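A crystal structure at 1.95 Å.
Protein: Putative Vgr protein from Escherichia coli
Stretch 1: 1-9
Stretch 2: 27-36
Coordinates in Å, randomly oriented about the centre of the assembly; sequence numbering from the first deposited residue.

Stretch 1 (1-9) GTIAGSVHV
Stretch 2 27-36: IKEIMLAVEE

How do the two backbones meet? Strands 2-8 and 28-34 run antiparallel, their directions 169° apart and their axes approaching to 4.6 Å, in extended conformation with phi near -120° to -160° and psi mostly 110° to 147°; 719 Å² is buried between the stretches. Thr2 faces Val34, Ala4 Leu32, Ser6 Ile30 and His8 Lys28 as narrow, non-hydrogen-bonded pairs; the wider pairs Ile3-Ala33, Gly5-Met31 and Val7-Glu29 alternate with them.

Which backbone atoms bind? Each wide pair is closed by two hydrogen bonds: Ile3 N to Ala33 O 2.9 Å and Ala33 N to Ile3 O 2.8 Å; Gly5 N to Met31 O and Met31 N to Gly5 O, both 2.9 Å; Val7 N to Glu29 O 2.8 Å and Glu29 N to Val7 O 2.9 Å. CA atoms of the narrow pairs point at carbonyl oxygens of wide-pair residues opposite, as Thr2 CA does at Ala33 O, 3.2 Å. Beyond the strands, Glu35 N reaches Gly1 O at 2.8 Å, and Val9 N lies a very short 2.3 Å from Ile27 O.

What do the side chains add on the face of Thr2, Ala4, Ser6 and His8? Leu32 (m, t) brings CD2 to 3.8 Å from Ala4 CB, and Thr2 (p) sets CG2 3.8 Å from CG1 of Val34 (t). Val34, Leu32 and Ile30 are buried, as suits apolar chains. Lys28 (m, then t throughout) lays its aliphatic stem over the ring of His8 (chi1 t, chi2 -43°), CG 4.0 Å from the ring centroid in a CH-pi contact.

What lies on the other face and at the end? Ile3 (m, t) places CG2 4.1 Å from CG of selenomethionine Met31 (t, p, p) and CB 4.3 Å from CB of buried Ala33. Gly5 has no side chain beside Met31; Val7 (t) pairs with Glu29 (t, t), whose end leads away. Glu35 (phi 41°, psi -118°; chi1 -32°, chi2 -104°, both between wells; chi3 79°) curls its carboxylate back so that OE1 forms a salt bridge with Gly1 N, 3.1 Å.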

# COMPACT_ATOMS: atom_id res chain seq x y z
N GLY A 1 8.92 12.26 -14.63
CA GLY A 1 10.04 12.48 -13.73
C GLY A 1 9.92 11.58 -12.51
O GLY A 1 9.03 10.74 -12.43
N THR A 2 10.85 11.75 -11.56
CA THR A 2 10.85 10.98 -10.32
C THR A 2 11.21 11.87 -9.12
O THR A 2 12.07 12.74 -9.22
CB THR A 2 11.81 9.78 -10.35
OG1 THR A 2 13.14 10.23 -10.61
CG2 THR A 2 11.41 8.80 -11.43
N ILE A 3 10.53 11.64 -8.00
CA ILE A 3 10.69 12.46 -6.79
C ILE A 3 10.65 11.54 -5.58
O ILE A 3 9.73 10.75 -5.47
CB ILE A 3 9.49 13.42 -6.61
CG1 ILE A 3 9.54 14.56 -7.62
CG2 ILE A 3 9.44 13.98 -5.21
CD1 ILE A 3 8.38 15.51 -7.48
N ALA A 4 11.61 11.63 -4.66
CA ALA A 4 11.44 10.95 -3.38
C ALA A 4 11.84 11.98 -2.35
O ALA A 4 12.96 12.50 -2.41
CB ALA A 4 12.33 9.75 -3.29
N GLY A 5 10.94 12.32 -1.42
CA GLY A 5 11.14 13.50 -0.58
C GLY A 5 10.44 13.37 0.75
O GLY A 5 9.40 12.73 0.84
N SER A 6 11.04 13.94 1.78
CA SER A 6 10.44 13.97 3.11
C SER A 6 10.59 15.41 3.54
O SER A 6 11.70 15.95 3.48
CB SER A 6 11.22 13.04 4.04
OG SER A 6 10.80 13.22 5.38
N VAL A 7 9.48 16.06 3.89
CA VAL A 7 9.51 17.46 4.32
C VAL A 7 8.73 17.69 5.63
O VAL A 7 7.67 17.12 5.82
CB VAL A 7 8.95 18.43 3.24
CG1 VAL A 7 9.02 19.84 3.73
CG2 VAL A 7 9.77 18.35 1.97
N HIS A 8 9.28 18.50 6.54
CA HIS A 8 8.59 18.92 7.75
C HIS A 8 8.85 20.42 7.90
O HIS A 8 9.88 20.83 8.43
CB HIS A 8 9.06 18.14 8.97
CG HIS A 8 8.25 18.37 10.21
ND1 HIS A 8 7.83 19.62 10.61
CD2 HIS A 8 7.80 17.50 11.16
CE1 HIS A 8 7.15 19.51 11.74
NE2 HIS A 8 7.12 18.24 12.10
N VAL A 9 7.88 21.20 7.42
CA VAL A 9 7.99 22.65 7.15
C VAL A 9 9.24 23.06 6.38
O VAL A 9 9.22 23.15 5.15
CB VAL A 9 7.80 23.53 8.41
CG1 VAL A 9 7.91 25.01 8.05
CG2 VAL A 9 6.46 23.23 9.04
N ILE A 27 3.52 21.02 4.38
CA ILE A 27 4.48 21.26 5.45
C ILE A 27 4.91 20.01 6.24
O ILE A 27 5.95 20.03 6.89
CB ILE A 27 3.99 22.36 6.41
CG1 ILE A 27 2.90 21.81 7.35
CG2 ILE A 27 3.51 23.57 5.61
CD1 ILE A 27 2.78 22.57 8.66
N LYS A 28 4.12 18.93 6.23
CA LYS A 28 4.60 17.63 6.72
C LYS A 28 4.16 16.61 5.69
O LYS A 28 2.97 16.29 5.59
CB LYS A 28 3.94 17.23 8.04
CG LYS A 28 4.14 18.16 9.21
CD LYS A 28 3.52 17.51 10.45
CE LYS A 28 3.87 18.23 11.74
NZ LYS A 28 3.66 17.32 12.90
N GLU A 29 5.09 16.06 4.93
CA GLU A 29 4.67 15.18 3.86
C GLU A 29 5.83 14.30 3.49
O GLU A 29 6.98 14.75 3.59
CB GLU A 29 4.30 16.05 2.67
CG GLU A 29 3.86 15.29 1.45
CD GLU A 29 3.24 16.22 0.41
OE1 GLU A 29 2.76 15.72 -0.64
OE2 GLU A 29 3.23 17.45 0.66
N ILE A 30 5.55 13.06 3.10
CA ILE A 30 6.55 12.21 2.45
C ILE A 30 5.95 11.86 1.10
O ILE A 30 4.76 11.52 1.03
CB ILE A 30 6.76 10.91 3.24
CG1 ILE A 30 7.52 11.20 4.52
CG2 ILE A 30 7.54 9.87 2.38
CD1 ILE A 30 7.46 10.06 5.54
N MSE A 31 6.72 11.99 0.03
CA MSE A 31 6.22 11.65 -1.31
C MSE A 31 7.20 10.75 -2.06
O MSE A 31 8.40 11.04 -2.10
CB MSE A 31 5.99 12.94 -2.11
CG MSE A 31 5.84 12.74 -3.60
SE MSE A 31 4.06 12.11 -3.98
CE MSE A 31 3.17 13.83 -3.93
N LEU A 32 6.70 9.68 -2.67
CA LEU A 32 7.51 8.85 -3.56
C LEU A 32 6.77 8.84 -4.88
O LEU A 32 5.62 8.43 -4.94
CB LEU A 32 7.56 7.43 -3.04
CG LEU A 32 8.11 7.23 -1.64
CD1 LEU A 32 8.04 5.75 -1.24
CD2 LEU A 32 9.53 7.72 -1.67
N ALA A 33 7.41 9.28 -5.95
CA ALA A 33 6.75 9.35 -7.24
C ALA A 33 7.67 8.93 -8.39
O ALA A 33 8.84 9.34 -8.47
CB ALA A 33 6.22 10.77 -7.46
N VAL A 34 7.14 8.10 -9.29
CA VAL A 34 7.79 7.80 -10.53
C VAL A 34 6.70 8.02 -11.60
O VAL A 34 5.69 7.32 -11.59
CB VAL A 34 8.29 6.33 -10.54
CG1 VAL A 34 8.87 6.00 -11.88
CG2 VAL A 34 9.35 6.09 -9.45
N GLU A 35 6.88 8.99 -12.47
CA GLU A 35 5.81 9.44 -13.40
C GLU A 35 4.45 9.49 -12.69
O GLU A 35 4.29 10.23 -11.72
CB GLU A 35 5.68 8.50 -14.59
CG GLU A 35 6.97 7.89 -15.00
CD GLU A 35 7.52 8.52 -16.22
OE1 GLU A 35 8.11 9.62 -16.09
OE2 GLU A 35 7.37 7.93 -17.31
N GLU A 36 3.50 8.68 -13.17
CA GLU A 36 2.13 8.71 -12.64
C GLU A 36 1.86 7.78 -11.46
O GLU A 36 0.71 7.67 -10.98
CB GLU A 36 1.12 8.47 -13.77
CG GLU A 36 1.09 9.60 -14.75
CD GLU A 36 1.10 10.94 -14.03
OE1 GLU A 36 0.18 11.18 -13.22
OE2 GLU A 36 2.06 11.72 -14.24